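Long-range contacts in LPXTG-motif cell wall anchor domain protein (PDB 5U5O), which probably mediates bacterial adhesion, as a two-domain piece of a giant Ig-like surface adhesin carrying internal covalent cross-links: residues 3-8 / 31-36; 44-49 / 97-102; 198-203 / 226-231; 244-249 / 260-265. All coordinates share one frame; numbering follows the deposited sequence. Where two conformers were deposited one is given.

Contact 1 of 4, residues 3-8 / 31-36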
loop_
_atom_site.group_PDB
_atom_site.type_symbol
_atom_site.label_atom_id
_atom_site.label_comp_id
_atom_site.label_asym_id
_atom_site.label_seq_id
_atom_site.Cartn_x
_atom_site.Cartn_y
_atom_site.Cartn_z
ATOM N N PRO A 3 29.162 -13.042 -18.611
ATOM C CA PRO A 3 28.160 -13.328 -17.583
ATOM C C PRO A 3 27.126 -12.227 -17.493
ATOM O O PRO A 3 27.403 -11.053 -17.682
ATOM C CB PRO A 3 29.007 -13.462 -16.334
ATOM C CG PRO A 3 30.232 -12.686 -16.572
ATOM C CD PRO A 3 30.500 -12.818 -18.035
ATOM N N GLY A 4 25.916 -12.646 -17.085
ATOM C CA GLY A 4 24.795 -11.728 -16.843
ATOM C C GLY A 4 24.059 -12.124 -15.558
ATOM O O GLY A 4 24.313 -13.189 -15.009
ATOM N N VAL A 5 23.171 -11.247 -15.099
ATOM C CA VAL A 5 22.375 -11.533 -13.903
ATOM C C VAL A 5 20.973 -11.007 -14.129
ATOM O O VAL A 5 20.740 -9.948 -14.685
ATOM C CB VAL A 5 23.070 -10.999 -12.617
ATOM C CG1 VAL A 5 23.186 -9.489 -12.591
ATOM C CG2 VAL A 5 22.344 -11.492 -11.360
ATOM N N GLY A 6 20.013 -11.772 -13.613
ATOM C CA GLY A 6 18.604 -11.377 -13.585
ATOM C C GLY A 6 17.980 -11.841 -12.269
ATOM O O GLY A 6 18.601 -12.588 -11.503
ATOM N N THR A 7 16.758 -11.386 -11.998
ATOM C CA THR A 7 16.096 -11.718 -10.749
ATOM C C THR A 7 14.607 -11.835 -10.981
ATOM O O THR A 7 14.033 -11.206 -11.869
ATOM C CB THR A 7 16.363 -10.644 -9.690
ATOM O OG1 THR A 7 15.926 -9.377 -10.192
ATOM C CG2 THR A 7 17.790 -10.575 -9.230
ATOM N N TYR A 8 13.976 -12.614 -10.104
ATOM C CA TYR A 8 12.514 -12.671 -10.016
ATOM C C TYR A 8 12.144 -12.544 -8.541
ATOM O O TYR A 8 12.607 -13.328 -7.719
ATOM C CB TYR A 8 12.004 -13.982 -10.580
ATOM C CG TYR A 8 10.501 -14.153 -10.484
ATOM C CD1 TYR A 8 9.643 -13.300 -11.187
ATOM C CD2 TYR A 8 9.925 -15.167 -9.704
ATOM C CE1 TYR A 8 8.261 -13.441 -11.123
ATOM C CE2 TYR A 8 8.540 -15.322 -9.649
ATOM C CZ TYR A 8 7.713 -14.453 -10.351
ATOM O OH TYR A 8 6.341 -14.596 -10.295
ATOM N N ASP A 31 14.234 -13.220 -3.395
ATOM C CA ASP A 31 14.958 -12.707 -4.565
ATOM C C ASP A 31 15.604 -13.913 -5.252
ATOM O O ASP A 31 16.626 -14.401 -4.811
ATOM C CB ASP A 31 15.958 -11.708 -4.043
ATOM C CG ASP A 31 16.934 -11.209 -5.097
ATOM O OD1 ASP A 31 16.741 -11.411 -6.346
ATOM O OD2 ASP A 31 17.867 -10.549 -4.595
ATOM N N THR A 32 14.889 -14.451 -6.233
ATOM C CA THR A 32 15.394 -15.587 -7.002
ATOM C C THR A 32 16.349 -15.042 -8.063
ATOM O O THR A 32 15.943 -14.280 -8.929
ATOM C CB THR A 32 14.265 -16.407 -7.628
ATOM O OG1 THR A 32 13.438 -16.915 -6.581
ATOM C CG2 THR A 32 14.776 -17.590 -8.396
ATOM N N VAL A 33 17.610 -15.420 -7.923
ATOM C CA VAL A 33 18.699 -14.892 -8.765
ATOM C C VAL A 33 19.036 -15.857 -9.896
ATOM O O VAL A 33 19.209 -17.039 -9.694
ATOM C CB VAL A 33 19.925 -14.623 -7.889
ATOM C CG1 VAL A 33 21.037 -14.013 -8.745
ATOM C CG2 VAL A 33 19.561 -13.712 -6.699
ATOM N N ARG A 34 19.059 -15.298 -11.106
ATOM C CA ARG A 34 19.320 -16.054 -12.340
ATOM C C ARG A 34 20.673 -15.592 -12.905
ATOM O O ARG A 34 20.836 -14.416 -13.221
ATOM C CB ARG A 34 18.188 -15.797 -13.330
ATOM C CG ARG A 34 16.780 -15.988 -12.780
ATOM C CD ARG A 34 16.329 -17.426 -12.888
ATOM N NE ARG A 34 15.987 -17.802 -14.277
ATOM C CZ ARG A 34 15.506 -18.987 -14.648
ATOM N NH1 ARG A 34 15.270 -19.922 -13.728
ATOM N NH2 ARG A 34 15.228 -19.262 -15.924
ATOM N N LEU A 35 21.615 -16.525 -12.932
ATOM C CA LEU A 35 22.960 -16.238 -13.423
ATOM C C LEU A 35 23.109 -16.779 -14.833
ATOM O O LEU A 35 22.851 -17.942 -15.092
ATOM C CB LEU A 35 24.005 -16.866 -12.542
ATOM C CG LEU A 35 23.934 -16.486 -11.057
ATOM C CD1 LEU A 35 25.003 -17.212 -10.253
ATOM C CD2 LEU A 35 24.036 -14.989 -10.817
ATOM N N TYR A 36 23.537 -15.903 -15.762
ATOM C CA TYR A 36 23.553 -16.195 -17.220
ATOM C C TYR A 36 24.975 -16.369 -17.727
ATOM O O TYR A 36 25.787 -15.485 -17.500
ATOM C CB TYR A 36 22.876 -15.072 -17.997
ATOM C CG TYR A 36 21.506 -14.722 -17.490
ATOM C CD1 TYR A 36 20.532 -15.701 -17.359
ATOM C CD2 TYR A 36 21.191 -13.431 -17.163
ATOM C CE1 TYR A 36 19.268 -15.394 -16.902
ATOM C CE2 TYR A 36 19.922 -13.105 -16.667
ATOM C CZ TYR A 36 18.975 -14.103 -16.575
ATOM O OH TYR A 36 17.706 -13.799 -16.079
HETATM O O HOH W 1 11.212 -15.336 -6.251
#
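Two antiparallel strands at the edge of a sheet in the T-Q ester bond domain meet here, and the ring of Tyr-36 lies across the partner backbone. With CG anti to its carbonyl carbon (chi1 -52°), Tyr-36 runs back over Gly-4 to Gly-6, where no side chain stands in its way. CE2 comes to 3.3 Å from Gly-6 N, and OH stops 3.6 Å from Gly-6 CA before hydrogen-bonding to Glu-84. Gly-6 also forms a hydrogen-bonded pair with Arg-34: Gly-6 N gives a 2.8 Å bond to Arg-34 O, in the carbonyl plane, while Arg-34 N approaches Gly-6 O from above that plane. At the far end Tyr-8 N binds Thr-32 O (2.8 Å), although the phenol leads away from the pair.

Thr-7 lies on the face with Val-5, Val-33 and Leu-35. Its OG1 is joined covalently to Gln-160, the ester cross-link. Beside that bond, Asp-31 OD2 lies close to Glu-124 OE1, which could make one of these acids easier to protonate. The other carboxylate oxygen, Asp-31 OD1, reaches across to the methyl Thr-7 CG2 at 3.2 Å.

Contact 2 of 4, residues 44-49 / 97-102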
loop_
_atom_site.group_PDB
_atom_site.type_symbol
_atom_site.label_atom_id
_atom_site.label_comp_id
_atom_site.label_asym_id
_atom_site.label_seq_id
_atom_site.Cartn_x
_atom_site.Cartn_y
_atom_site.Cartn_z
ATOM N N TYR A 44 31.431 -16.700 -7.419
ATOM C CA TYR A 44 31.000 -15.329 -7.623
ATOM C C TYR A 44 30.428 -14.789 -6.318
ATOM O O TYR A 44 30.027 -15.567 -5.417
ATOM C CB TYR A 44 29.878 -15.288 -8.658
ATOM C CG TYR A 44 30.311 -15.777 -10.016
ATOM C CD1 TYR A 44 30.364 -17.127 -10.311
ATOM C CD2 TYR A 44 30.611 -14.882 -11.040
ATOM C CE1 TYR A 44 30.773 -17.584 -11.565
ATOM C CE2 TYR A 44 30.995 -15.334 -12.299
ATOM C CZ TYR A 44 31.067 -16.682 -12.556
ATOM O OH TYR A 44 31.478 -17.186 -13.779
ATOM N N ALA A 45 30.400 -13.470 -6.193
ATOM C CA ALA A 45 29.611 -12.820 -5.140
ATOM C C ALA A 45 28.404 -12.188 -5.798
ATOM O O ALA A 45 28.478 -11.603 -6.881
ATOM C CB ALA A 45 30.417 -11.766 -4.394
ATOM N N ILE A 46 27.270 -12.300 -5.111
ATOM C CA ILE A 46 26.033 -11.649 -5.507
ATOM C C ILE A 46 25.532 -10.726 -4.414
ATOM O O ILE A 46 25.680 -11.041 -3.209
ATOM C CB ILE A 46 24.942 -12.654 -5.962
ATOM C CG1 ILE A 46 24.696 -13.751 -4.921
ATOM C CG2 ILE A 46 25.336 -13.216 -7.335
ATOM C CD1 ILE A 46 23.483 -14.590 -5.250
ATOM N N ALA A 47 24.917 -9.622 -4.798
ATOM C CA ALA A 47 24.288 -8.703 -3.824
ATOM C C ALA A 47 22.969 -8.273 -4.359
ATOM O O ALA A 47 22.813 -8.018 -5.574
ATOM C CB ALA A 47 25.166 -7.489 -3.603
ATOM N N GLY A 48 22.010 -8.156 -3.452
ATOM C CA GLY A 48 20.695 -7.641 -3.757
ATOM C C GLY A 48 20.323 -6.505 -2.814
ATOM O O GLY A 48 20.751 -6.484 -1.644
ATOM N N GLN A 49 19.508 -5.582 -3.316
ATOM C CA GLN A 49 18.938 -4.495 -2.521
ATOM C C GLN A 49 17.495 -4.300 -2.905
ATOM O O GLN A 49 17.125 -4.436 -4.063
ATOM C CB GLN A 49 19.681 -3.168 -2.701
ATOM C CG GLN A 49 21.182 -3.249 -2.551
ATOM C CD GLN A 49 21.884 -3.731 -3.817
ATOM O OE1 GLN A 49 21.511 -3.362 -4.944
ATOM N NE2 GLN A 49 22.905 -4.561 -3.640
ATOM N N THR A 97 19.900 -19.377 -8.027
ATOM C CA THR A 97 20.033 -19.438 -6.567
ATOM C C THR A 97 19.069 -18.410 -5.998
ATOM O O THR A 97 18.237 -17.874 -6.724
ATOM C CB THR A 97 21.494 -19.199 -6.149
ATOM O OG1 THR A 97 21.616 -19.426 -4.740
ATOM C CG2 THR A 97 21.985 -17.811 -6.495
ATOM N N GLU A 98 19.097 -18.201 -4.681
ATOM C CA GLU A 98 18.175 -17.225 -4.089
ATOM C C GLU A 98 18.755 -16.543 -2.874
ATOM O O GLU A 98 19.674 -17.063 -2.239
ATOM C CB GLU A 98 16.847 -17.877 -3.718
ATOM C CG GLU A 98 16.955 -18.961 -2.672
ATOM C CD GLU A 98 15.624 -19.627 -2.406
ATOM O OE1 GLU A 98 15.212 -20.478 -3.220
ATOM O OE2 GLU A 98 14.990 -19.300 -1.381
ATOM N N MET A 99 18.206 -15.371 -2.562
ATOM C CA MET A 99 18.529 -14.656 -1.329
ATOM C C MET A 99 17.251 -14.012 -0.803
ATOM O O MET A 99 16.311 -13.782 -1.558
ATOM C CB MET A 99 19.631 -13.608 -1.504
ATOM C CG MET A 99 19.690 -12.928 -2.881
ATOM S SD MET A 99 20.724 -11.440 -2.917
ATOM C CE MET A 99 22.270 -12.092 -2.270
ATOM N N ASP A 100 17.210 -13.773 0.507
ATOM C CA ASP A 100 16.079 -13.106 1.140
ATOM C C ASP A 100 16.379 -11.645 1.415
ATOM O O ASP A 100 17.479 -11.300 1.846
ATOM C CB ASP A 100 15.757 -13.776 2.472
ATOM C CG ASP A 100 15.084 -15.129 2.318
ATOM O OD1 ASP A 100 14.557 -15.478 1.242
ATOM O OD2 ASP A 100 14.974 -15.813 3.370
ATOM N N LEU A 101 15.385 -10.791 1.174
ATOM C CA LEU A 101 15.455 -9.366 1.495
ATOM C C LEU A 101 14.279 -9.041 2.424
ATOM O O LEU A 101 13.119 -9.065 1.998
ATOM C CB LEU A 101 15.387 -8.527 0.212
ATOM C CG LEU A 101 16.601 -8.650 -0.718
ATOM C CD1 LEU A 101 16.282 -8.071 -2.086
ATOM C CD2 LEU A 101 17.807 -7.952 -0.109
ATOM N N THR A 102 14.585 -8.763 3.687
ATOM C CA THR A 102 13.561 -8.595 4.705
ATOM C C THR A 102 13.421 -7.129 5.056
ATOM O O THR A 102 14.386 -6.459 5.409
ATOM C CB THR A 102 13.884 -9.479 5.915
ATOM O OG1 THR A 102 13.844 -10.847 5.488
ATOM C CG2 THR A 102 12.880 -9.288 7.026
#
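Gln-49 OE1 is held by one hydrogen bond, from Gln-125 NE2. Gln-49 leaves its strand pointing away from strand 97-102, and its amide bonds to Gln-125 on strand 118-127. Between the two segments no hydrogen bond forms, so what joins them is packing of side chains.

Met-99 is the main filler. Its chi1 of 32° is about halfway between eclipsed and staggered, a somewhat strained start, and the chain then bends at the thioether. This carries SD to 3.6 Å from Gly-48 N, an approach made possible because Gly-48 has no side chain. The methyl CE goes on to lie 3.7 Å from Ile-46 O and 4.0 Å from Ile-46 CG1, the two chains passing side by side and running opposite ways.

Ile-46 has CG1 in the crowded position between N and the carbonyl carbon, which points CD1 at the methyl of Thr-97. The two meet tip to tip, Ile-46 CD1 to Thr-97 CG2, at 3.8 Å. At the other end Leu-101 lays CD2 against Gly-48 O (3.6 Å), with CD1 near the carbonyl carbon of Gln-49. Beyond the pair, Leu-126 and Val-70 also pack on Ile-46, while Val-33 lies against Met-99.

Strand 44-49 bonds to strands 64-71 and 118-127, strand 97-102 to strand 26-36. The segment axes approach to 7.9 Å and cross at -30°, the face-to-face packing of two sheets that is typical of an Ig-like beta sandwich.

Contact 3 of 4, residues 198-203 / 226-231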
loop_
_atom_site.group_PDB
_atom_site.type_symbol
_atom_site.label_atom_id
_atom_site.label_comp_id
_atom_site.label_asym_id
_atom_site.label_seq_id
_atom_site.Cartn_x
_atom_site.Cartn_y
_atom_site.Cartn_z
ATOM N N VAL A 198 -19.021 14.625 2.836
ATOM C CA VAL A 198 -18.110 13.758 3.573
ATOM C C VAL A 198 -16.715 13.992 2.991
ATOM O O VAL A 198 -16.510 13.941 1.729
ATOM C CB VAL A 198 -18.511 12.295 3.404
ATOM C CG1 VAL A 198 -17.466 11.352 3.992
ATOM C CG2 VAL A 198 -19.859 12.063 4.072
ATOM N N LYS A 199 -15.740 14.281 3.829
ATOM C CA LYS A 199 -14.376 14.554 3.388
ATOM C C LYS A 199 -13.449 13.672 4.167
ATOM O O LYS A 199 -13.616 13.508 5.393
ATOM C CB LYS A 199 -14.042 15.997 3.680
ATOM C CG LYS A 199 -14.895 16.990 2.931
ATOM C CD LYS A 199 -14.421 18.410 3.204
ATOM C CE LYS A 199 -15.200 19.416 2.387
ATOM N NZ LYS A 199 -14.776 20.818 2.645
ATOM N N CYS A 200 -12.448 13.105 3.489
ATOM C CA CYS A 200 -11.477 12.290 4.170
ATOM C C CYS A 200 -10.113 12.888 3.872
ATOM O O CYS A 200 -9.731 13.070 2.690
ATOM C CB CYS A 200 -11.567 10.866 3.724
ATOM S SG CYS A 200 -13.187 10.054 3.979
ATOM N N VAL A 201 -9.371 13.228 4.919
ATOM C CA VAL A 201 -8.206 14.105 4.750
ATOM C C VAL A 201 -7.045 13.413 4.026
ATOM O O VAL A 201 -6.531 13.958 3.045
ATOM C CB VAL A 201 -7.762 14.824 6.052
ATOM C CG1 VAL A 201 -7.172 13.865 7.062
ATOM C CG2 VAL A 201 -6.756 15.939 5.748
ATOM N N GLN A 202 -6.664 12.200 4.426
ATOM C CA GLN A 202 -5.566 11.448 3.755
ATOM C C GLN A 202 -6.016 10.938 2.396
ATOM O O GLN A 202 -5.223 10.974 1.436
ATOM C CB GLN A 202 -5.077 10.288 4.635
ATOM C CG GLN A 202 -4.565 10.723 6.010
ATOM C CD GLN A 202 -3.311 11.570 5.924
ATOM O OE1 GLN A 202 -2.576 11.479 4.948
ATOM N NE2 GLN A 202 -3.069 12.386 6.932
ATOM N N LYS A 203 -7.252 10.491 2.246
ATOM C CA LYS A 203 -7.781 10.134 0.922
ATOM C C LYS A 203 -7.767 11.337 -0.020
ATOM O O LYS A 203 -7.553 11.189 -1.231
ATOM C CB LYS A 203 -9.216 9.578 1.009
ATOM C CG LYS A 203 -9.598 8.798 -0.248
ATOM C CD LYS A 203 -11.033 8.295 -0.271
ATOM C CE LYS A 203 -11.345 7.686 -1.634
ATOM N NZ LYS A 203 -12.713 7.139 -1.750
ATOM N N ASP A 226 -7.602 7.087 8.508
ATOM C CA ASP A 226 -7.955 8.401 8.021
ATOM C C ASP A 226 -8.932 9.078 8.985
ATOM O O ASP A 226 -9.638 8.431 9.806
ATOM C CB ASP A 226 -8.576 8.323 6.617
ATOM C CG ASP A 226 -8.309 9.552 5.786
ATOM O OD1 ASP A 226 -7.826 10.588 6.325
ATOM O OD2 ASP A 226 -8.562 9.481 4.554
ATOM N N THR A 227 -8.895 10.401 8.942
ATOM C CA THR A 227 -9.870 11.240 9.628
ATOM C C THR A 227 -10.891 11.682 8.594
ATOM O O THR A 227 -10.524 12.247 7.551
ATOM C CB THR A 227 -9.188 12.474 10.235
ATOM O OG1 THR A 227 -8.268 12.049 11.240
ATOM C CG2 THR A 227 -10.187 13.444 10.870
ATOM N N CYS A 228 -12.184 11.422 8.875
ATOM C CA CYS A 228 -13.242 11.765 7.961
ATOM C C CYS A 228 -14.196 12.775 8.659
ATOM O O CYS A 228 -14.549 12.575 9.862
ATOM C CB CYS A 228 -13.967 10.503 7.660
ATOM S SG CYS A 228 -15.623 10.617 7.001
ATOM N N THR A 229 -14.623 13.800 7.961
ATOM C CA THR A 229 -15.606 14.748 8.457
ATOM C C THR A 229 -16.899 14.556 7.697
ATOM O O THR A 229 -16.924 14.242 6.497
ATOM C CB THR A 229 -15.118 16.206 8.390
ATOM O OG1 THR A 229 -14.849 16.589 7.035
ATOM C CG2 THR A 229 -13.852 16.394 9.221
ATOM N N ILE A 230 -18.001 14.731 8.432
ATOM C CA ILE A 230 -19.340 14.686 7.879
ATOM C C ILE A 230 -19.964 16.035 8.208
ATOM O O ILE A 230 -20.005 16.427 9.390
ATOM C CB ILE A 230 -20.163 13.552 8.555
ATOM C CG1 ILE A 230 -19.487 12.204 8.368
ATOM C CG2 ILE A 230 -21.567 13.495 7.977
ATOM C CD1 ILE A 230 -19.995 11.129 9.299
ATOM N N SER A 231 -20.519 16.706 7.209
ATOM C CA SER A 231 -21.103 18.032 7.355
ATOM C C SER A 231 -22.475 18.017 6.732
ATOM O O SER A 231 -22.609 17.738 5.535
ATOM C CB SER A 231 -20.263 19.076 6.605
ATOM O OG SER A 231 -18.917 19.087 7.037
#
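The tight part of this antiparallel pair is the grip on the buried carboxylate of Asp-226, where strand 198-200 gives way to helical backbone angles. OD1 uses its syn lone pair for Gln-202 N at 2.7 Å and also receives a weak bond from Thr-227 N. Lys-203 N meets OD2 at 2.8 Å from above the carboxylate plane. Leading up to it, Lys-199 and Thr-229 exchange both backbone bonds, and Val-201 N reaches Thr-227 O at 3.0 Å.

Val-198, Cys-200, Cys-228 and Ile-230 form the buried apolar side, with Val-198 CG1 3.6 Å from Cys-228 SG and Leu-171 packing over the group. The two cysteines, which form a known disulfide, face each other in a non-hydrogen-bonded pair.

The other face is looser. Lys-199, extended beyond CG, heads for solvent, touching Thr-229 OG1 with its CB at 3.5 Å, and Val-201 is exposed.

With backbone N-H groups on both oxygens, Asp-226 is probably ionised. Both cysteines have two conformers, and the 3.9 Å between Cys-200 SG and Cys-228 SG in one of them is consistent with a disulfide partly open in the crystal.

Contact 4 of 4, residues 244-249 / 260-265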
loop_
_atom_site.group_PDB
_atom_site.type_symbol
_atom_site.label_atom_id
_atom_site.label_comp_id
_atom_site.label_asym_id
_atom_site.label_seq_id
_atom_site.Cartn_x
_atom_site.Cartn_y
_atom_site.Cartn_z
ATOM N N LYS A 244 -36.280 23.911 14.335
ATOM C CA LYS A 244 -34.883 23.778 14.702
ATOM C C LYS A 244 -34.467 22.316 14.581
ATOM O O LYS A 244 -35.263 21.417 14.798
ATOM C CB LYS A 244 -34.622 24.295 16.118
ATOM C CG LYS A 244 -34.819 25.793 16.272
ATOM C CD LYS A 244 -34.883 26.192 17.738
ATOM C CE LYS A 244 -35.006 27.699 17.896
ATOM N NZ LYS A 244 -35.743 28.063 19.134
ATOM N N ASP A 245 -33.203 22.103 14.214
ATOM C CA ASP A 245 -32.663 20.766 13.994
ATOM C C ASP A 245 -31.410 20.584 14.813
ATOM O O ASP A 245 -30.395 21.255 14.570
ATOM C CB ASP A 245 -32.331 20.576 12.513
ATOM C CG ASP A 245 -32.010 19.143 12.145
ATOM O OD1 ASP A 245 -32.066 18.218 12.975
ATOM O OD2 ASP A 245 -31.625 18.982 10.943
ATOM N N THR A 246 -31.479 19.662 15.770
ATOM C CA THR A 246 -30.310 19.225 16.514
ATOM C C THR A 246 -29.858 17.922 15.890
ATOM O O THR A 246 -30.591 16.944 15.897
ATOM C CB THR A 246 -30.631 19.036 17.995
ATOM O OG1 THR A 246 -31.095 20.280 18.526
ATOM C CG2 THR A 246 -29.395 18.627 18.779
ATOM N N VAL A 247 -28.674 17.927 15.282
ATOM C CA VAL A 247 -28.208 16.737 14.615
ATOM C C VAL A 247 -27.446 15.894 15.626
ATOM O O VAL A 247 -26.457 16.345 16.210
ATOM C CB VAL A 247 -27.374 17.064 13.370
ATOM C CG1 VAL A 247 -26.995 15.782 12.646
ATOM C CG2 VAL A 247 -28.161 17.974 12.427
ATOM N N LYS A 248 -27.896 14.660 15.798
ATOM C CA LYS A 248 -27.278 13.752 16.723
ATOM C C LYS A 248 -26.602 12.619 15.964
ATOM O O LYS A 248 -27.256 11.829 15.299
ATOM C CB LYS A 248 -28.336 13.221 17.710
ATOM C CG LYS A 248 -29.159 14.323 18.394
ATOM C CD LYS A 248 -30.188 13.770 19.382
ATOM C CE LYS A 248 -30.981 14.875 20.071
ATOM N NZ LYS A 248 -31.989 14.346 21.023
ATOM N N PHE A 249 -25.280 12.560 16.076
ATOM C CA PHE A 249 -24.499 11.528 15.407
ATOM C C PHE A 249 -24.231 10.362 16.338
ATOM O O PHE A 249 -23.845 10.568 17.489
ATOM C CB PHE A 249 -23.172 12.067 14.890
ATOM C CG PHE A 249 -23.304 13.089 13.803
ATOM C CD1 PHE A 249 -23.365 12.703 12.472
ATOM C CD2 PHE A 249 -23.316 14.439 14.103
ATOM C CE1 PHE A 249 -23.416 13.646 11.434
ATOM C CE2 PHE A 249 -23.374 15.386 13.082
ATOM C CZ PHE A 249 -23.419 14.986 11.742
ATOM N N GLN A 260 -18.437 18.923 17.410
ATOM C CA GLN A 260 -18.172 20.193 18.094
ATOM C C GLN A 260 -19.055 21.339 17.644
ATOM O O GLN A 260 -19.074 22.378 18.280
ATOM C CB GLN A 260 -16.698 20.585 17.901
ATOM C CG GLN A 260 -15.744 19.656 18.624
ATOM C CD GLN A 260 -15.941 19.687 20.135
ATOM O OE1 GLN A 260 -16.034 20.762 20.729
ATOM N NE2 GLN A 260 -16.022 18.518 20.759
ATOM N N VAL A 261 -19.738 21.179 16.508
ATOM C CA VAL A 261 -20.700 22.161 16.006
ATOM C C VAL A 261 -21.883 21.379 15.464
ATOM O O VAL A 261 -21.707 20.288 14.932
ATOM C CB VAL A 261 -20.081 23.043 14.897
ATOM C CG1 VAL A 261 -21.132 23.923 14.218
ATOM C CG2 VAL A 261 -18.965 23.908 15.482
ATOM N N ASN A 262 -23.084 21.916 15.641
ATOM C CA ASN A 262 -24.274 21.218 15.203
ATOM C C ASN A 262 -24.212 20.932 13.706
ATOM O O ASN A 262 -24.001 21.839 12.898
ATOM C CB ASN A 262 -25.509 22.034 15.541
ATOM C CG ASN A 262 -26.785 21.286 15.261
ATOM O OD1 ASN A 262 -26.966 20.165 15.715
ATOM N ND2 ASN A 262 -27.688 21.901 14.535
ATOM N N GLY A 263 -24.401 19.664 13.355
ATOM C CA GLY A 263 -24.358 19.227 11.957
ATOM C C GLY A 263 -22.982 18.835 11.448
ATOM O O GLY A 263 -22.862 18.463 10.273
ATOM N N GLU A 264 -21.959 18.882 12.309
ATOM C CA GLU A 264 -20.578 18.549 11.950
ATOM C C GLU A 264 -20.084 17.408 12.807
ATOM O O GLU A 264 -20.197 17.455 14.045
ATOM C CB GLU A 264 -19.655 19.753 12.178
ATOM C CG GLU A 264 -20.011 20.985 11.361
ATOM C CD GLU A 264 -19.721 20.827 9.886
ATOM O OE1 GLU A 264 -18.887 19.971 9.504
ATOM O OE2 GLU A 264 -20.342 21.563 9.105
ATOM N N ALA A 265 -19.547 16.361 12.195
ATOM C CA ALA A 265 -18.978 15.240 12.925
ATOM C C ALA A 265 -17.591 14.950 12.409
ATOM O O ALA A 265 -17.260 15.256 11.240
ATOM C CB ALA A 265 -19.838 14.004 12.757
HETATM O O HOH W 2 -24.203 17.740 15.439
#
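Ala-265 points its methyl straight down onto the ring of Phe-249. CB stands 3.5 Å from the ring centroid of Phe-249 and only 3° off the ring normal, a CH-pi contact centred so well that all six ring carbons are almost equally far from it. Phe-249 reaches this position with CG anti to its carbonyl carbon. The same ring turns its edge to the backbone of Gly-263, whose O lies near the ring plane, 3.8 Å from Phe-249 CZ. Ile-230, Val-284 and Val-257 pack on the ring as well.

At the other end of the contact the amide of Asn-262 lies alongside the edge of strand 244-249. Its CG is anti to the backbone N (chi1 -173°), which extends the side chain toward the strand and across Val-247 at about a right angle. ND2 donates to Asp-245 O at 2.8 Å, close to the amide plane, while OD1 receives Val-247 N at 2.8 Å on a lone pair. The amide thus serves the strand's own acceptor and donor, as a parallel neighbouring strand would.

In the DUF5979 domain of this Ig-like adhesin, strand 244-251 pairs with 281-291, and strand 264-269 with 226-232 in the facing sheet; the type II turn from Val-261 to Glu-264 leads into strand 264-269 and lies against strand 244-249. Gly-263 takes the third position of that turn with positive phi (89°). Glu-264 N closes it on Val-261 O. A water beside the turn accepts from Gly-263 N at 2.8 Å and donates to Val-247 O at 2.8 Å.

The four contacts fall into two pairs, one in each domain. Contacts 1 and 2 have centres about 10 Å apart and share a sheet: Val-33 N probably bonds to Thr-97 O (2.8 Å), and Asp-31 N to Met-99 O. Contact 1 carries the ester link, and contact 2 packs its sheet onto the facing one. In the second domain contacts 3 and 4 lie about 17 Å apart between centres. They join through Ile-230 O and Ala-265 N, and through Ser-231 OG and Glu-264 OE1 (2.6 Å). No residue of one pair touches the other: contacts 2 and 3 are about 25 Å apart at nearest atoms. The ester lies in the T-Q domain, the cysteines in DUF5979.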